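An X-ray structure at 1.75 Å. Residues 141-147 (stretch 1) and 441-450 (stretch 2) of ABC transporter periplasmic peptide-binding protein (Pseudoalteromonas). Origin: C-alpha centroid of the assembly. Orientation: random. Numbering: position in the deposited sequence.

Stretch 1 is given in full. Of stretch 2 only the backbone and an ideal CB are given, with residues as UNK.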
# COMPACT_ATOMS: atom_id res chain seq x y z
N PRO A 141 -6.82 1.99 -8.58
CA PRO A 141 -7.24 0.99 -7.60
C PRO A 141 -7.48 1.51 -6.17
O PRO A 141 -8.50 1.16 -5.59
CB PRO A 141 -6.12 -0.06 -7.64
CG PRO A 141 -4.97 0.60 -8.33
CD PRO A 141 -5.53 1.66 -9.21
N TYR A 142 -6.59 2.32 -5.61
CA TYR A 142 -6.86 2.80 -4.26
C TYR A 142 -8.21 3.53 -4.24
O TYR A 142 -9.10 3.25 -3.43
CB TYR A 142 -5.77 3.74 -3.73
CG TYR A 142 -6.06 4.13 -2.31
CD1 TYR A 142 -5.84 3.24 -1.27
CD2 TYR A 142 -6.62 5.37 -2.00
CE1 TYR A 142 -6.13 3.57 0.02
CE2 TYR A 142 -6.92 5.71 -0.70
CZ TYR A 142 -6.68 4.80 0.30
OH TYR A 142 -6.97 5.12 1.61
N PHE A 143 -8.35 4.47 -5.15
CA PHE A 143 -9.51 5.34 -5.20
C PHE A 143 -10.81 4.62 -5.52
O PHE A 143 -11.83 4.85 -4.88
CB PHE A 143 -9.23 6.46 -6.19
CG PHE A 143 -8.06 7.33 -5.79
CD1 PHE A 143 -8.17 8.20 -4.70
CD2 PHE A 143 -6.87 7.28 -6.49
CE1 PHE A 143 -7.10 9.01 -4.33
CE2 PHE A 143 -5.79 8.10 -6.13
CZ PHE A 143 -5.91 8.96 -5.05
N GLN A 144 -10.79 3.72 -6.50
CA GLN A 144 -11.97 2.92 -6.78
C GLN A 144 -12.34 2.05 -5.57
O GLN A 144 -13.51 1.92 -5.24
CB GLN A 144 -11.79 2.11 -8.06
CG GLN A 144 -11.40 3.01 -9.24
CD GLN A 144 -11.00 2.25 -10.51
OE1 GLN A 144 -10.71 1.05 -10.48
NE2 GLN A 144 -10.98 2.97 -11.63
N SER A 145 -11.35 1.49 -4.89
CA SER A 145 -11.59 0.66 -3.72
C SER A 145 -12.31 1.38 -2.58
O SER A 145 -13.10 0.78 -1.87
CB SER A 145 -10.28 0.07 -3.19
OG SER A 145 -9.74 -0.85 -4.11
N VAL A 146 -12.04 2.66 -2.40
CA VAL A 146 -12.69 3.40 -1.33
C VAL A 146 -13.87 4.23 -1.83
O VAL A 146 -14.47 5.00 -1.08
CB VAL A 146 -11.71 4.30 -0.57
CG1 VAL A 146 -10.57 3.45 -0.01
CG2 VAL A 146 -11.19 5.39 -1.49
N GLY A 147 -14.20 4.08 -3.12
CA GLY A 147 -15.41 4.65 -3.67
C GLY A 147 -15.40 6.14 -3.98
O GLY A 147 -16.34 6.85 -3.63
N UNK A 441 -9.94 3.15 8.83
CA UNK A 441 -10.69 2.78 7.64
C UNK A 441 -9.76 2.21 6.58
O UNK A 441 -10.19 1.46 5.69
CB UNK A 441 -11.45 3.99 7.09
N UNK A 442 -8.48 2.58 6.66
CA UNK A 442 -7.49 2.15 5.67
C UNK A 442 -7.21 0.64 5.71
O UNK A 442 -6.70 0.06 4.75
CB UNK A 442 -6.18 2.92 5.89
N UNK A 443 -7.57 -0.01 6.82
CA UNK A 443 -7.44 -1.47 6.93
C UNK A 443 -8.71 -2.18 6.48
O UNK A 443 -8.75 -3.40 6.45
CB UNK A 443 -7.11 -1.87 8.37
N UNK A 444 -9.74 -1.41 6.14
CA UNK A 444 -11.04 -2.01 5.86
C UNK A 444 -11.52 -1.71 4.46
O UNK A 444 -11.66 -2.61 3.64
CB UNK A 444 -12.08 -1.52 6.87
N UNK A 445 -11.76 -0.44 4.18
CA UNK A 445 -12.29 -0.06 2.88
C UNK A 445 -11.43 -0.48 1.67
O UNK A 445 -11.98 -0.96 0.68
CB UNK A 445 -12.48 1.46 2.86
N UNK A 446 -10.09 -0.33 1.74
CA UNK A 446 -9.29 -0.73 0.57
C UNK A 446 -9.06 -2.23 0.46
O UNK A 446 -8.37 -2.67 -0.47
CB UNK A 446 -7.93 -0.03 0.61
N UNK A 447 -9.61 -3.02 1.38
CA UNK A 447 -9.25 -4.42 1.48
C UNK A 447 -10.43 -5.33 1.33
O UNK A 447 -10.44 -6.19 0.46
CB UNK A 447 -8.56 -4.70 2.82
N UNK A 448 -11.41 -5.14 2.21
CA UNK A 448 -12.53 -6.08 2.36
C UNK A 448 -13.92 -5.58 1.91
O UNK A 448 -14.89 -6.33 1.97
CB UNK A 448 -12.62 -6.48 3.83
N UNK A 449 -14.01 -4.35 1.44
CA UNK A 449 -15.31 -3.80 1.03
C UNK A 449 -15.78 -4.37 -0.30
O UNK A 449 -15.03 -5.00 -1.02
CB UNK A 449 -15.23 -2.28 0.93
N UNK A 450 -17.05 -4.14 -0.62
CA UNK A 450 -17.57 -4.55 -1.93
C UNK A 450 -16.89 -3.80 -3.06
O UNK A 450 -16.50 -4.41 -4.06
CB UNK A 450 -19.08 -4.33 -2.00

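Stretch 1 offers the Tyr142 ring and the Ser145 CB and carbonyl from a short helix, with Val146 CG1 also within reach of stretch 2.

Position 441 directs its CB toward stretch 1, but no atom of stretch 1 lies within 5.5 Å of the ideal CB. Stretch 1 puts little limit here, so polar or apolar side chains of various sizes could be considered. It is Asp441, whose OD1 accepts a hydrogen bond from the OG of residue 445 at 2.7 Å, so its partner is within its own stretch.

At 442 the CB points sideways, with its ideal position 4.9 Å from Tyr142 OH. A polar side chain of modest length could reach that hydroxyl. The deposited Asn442 brings its amide to the edge of the tyrosine ring, with OD1 modelled 3.1 Å from Tyr142 OH. The amide is probably turned over in the model, so the nature of this polar contact stays open.

Positions 443 and 444 are out of reach of stretch 1, which sets no preference; they are Phe443 and Phe444.

Position 445 points toward stretch 1, its ideal CB 4.0 Å from Val146 CG1 and 4.8 Å from Ser145 O. Little depth remains there, so alanine, serine or another compact residue suits. Ser445 meets Val146 CG1 through its CB at 4.1 Å, while its hydroxyl goes to Asp441. Its backbone O lies 3.3 Å from Ser145 O, two acceptors that approach without bonding.

Position 446 has phi -79° and a CB set sideways among Tyr142 CE1 (4.1 Å), Val146 CG1 (4.4 Å) and Ser145 CB (4.5 Å). This apolar setting would take alanine, valine or proline, and phi allows the last. Pro446 places its CG 3.9 Å from Tyr142 CE1 and 4.0 Å from Val146 CG1, so one ring carbon packs against both side chains. A water donates to Ser145 OG (3.0 Å) and to Pro446 O (2.8 Å), linking the two stretches where no clear direct hydrogen bond crosses.

Position 447 points away and 448 is out of reach; stretch 1 constrains neither, and they hold Leu447 and Leu448.

At 449 the CB points toward stretch 1, 4.7 Å from Ser145 O, and phi/psi of -74°/167° before a helix suits an N-cap: serine, threonine, aspartate or asparagine. Ser449 caps a backbone N just past the stretch and donates from OG to Ser445 O at 2.6 Å. That OG also comes within 3.5 Å of Ser145 O.

Position 450 points away and is unconstrained here; Cys450 is covalently bonded to a group elsewhere in the structure.

Stretch 2 441-450: DNFFSPLLSC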
# COMPACT_ATOMS: atom_id res chain seq x y z
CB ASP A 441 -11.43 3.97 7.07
CG ASP A 441 -12.06 3.66 5.74
OD1 ASP A 441 -13.13 3.00 5.75
OD2 ASP A 441 -11.49 4.04 4.69
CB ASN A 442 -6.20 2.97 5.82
CG ASN A 442 -5.21 2.73 4.67
OD1 ASN A 442 -5.43 3.17 3.54
ND2 ASN A 442 -4.13 2.05 4.97
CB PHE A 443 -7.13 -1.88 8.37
CG PHE A 443 -5.68 -1.81 8.73
CD1 PHE A 443 -4.82 -2.85 8.38
CD2 PHE A 443 -5.16 -0.72 9.40
CE1 PHE A 443 -3.47 -2.80 8.70
CE2 PHE A 443 -3.83 -0.66 9.72
CZ PHE A 443 -2.97 -1.70 9.37
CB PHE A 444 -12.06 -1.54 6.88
CG PHE A 444 -11.78 -2.02 8.27
CD1 PHE A 444 -12.03 -3.35 8.62
CD2 PHE A 444 -11.26 -1.17 9.22
CE1 PHE A 444 -11.77 -3.81 9.91
CE2 PHE A 444 -11.01 -1.61 10.51
CZ PHE A 444 -11.26 -2.93 10.85
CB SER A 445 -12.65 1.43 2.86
OG SER A 445 -13.86 1.64 3.59
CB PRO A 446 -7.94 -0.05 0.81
CG PRO A 446 -8.13 0.89 1.96
CD PRO A 446 -9.28 0.34 2.77
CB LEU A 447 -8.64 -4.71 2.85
CG LEU A 447 -7.17 -5.06 2.89
CD1 LEU A 447 -6.36 -3.99 2.20
CD2 LEU A 447 -6.74 -5.25 4.33
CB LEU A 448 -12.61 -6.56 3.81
CG LEU A 448 -11.51 -7.53 4.24
CD1 LEU A 448 -11.63 -7.85 5.72
CD2 LEU A 448 -11.56 -8.80 3.42
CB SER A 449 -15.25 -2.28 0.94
OG SER A 449 -14.30 -1.89 -0.04
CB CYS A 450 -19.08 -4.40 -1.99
SG CYS A 450 -19.95 -5.70 -1.04
O HOH W 1 -7.21 -1.13 -2.46
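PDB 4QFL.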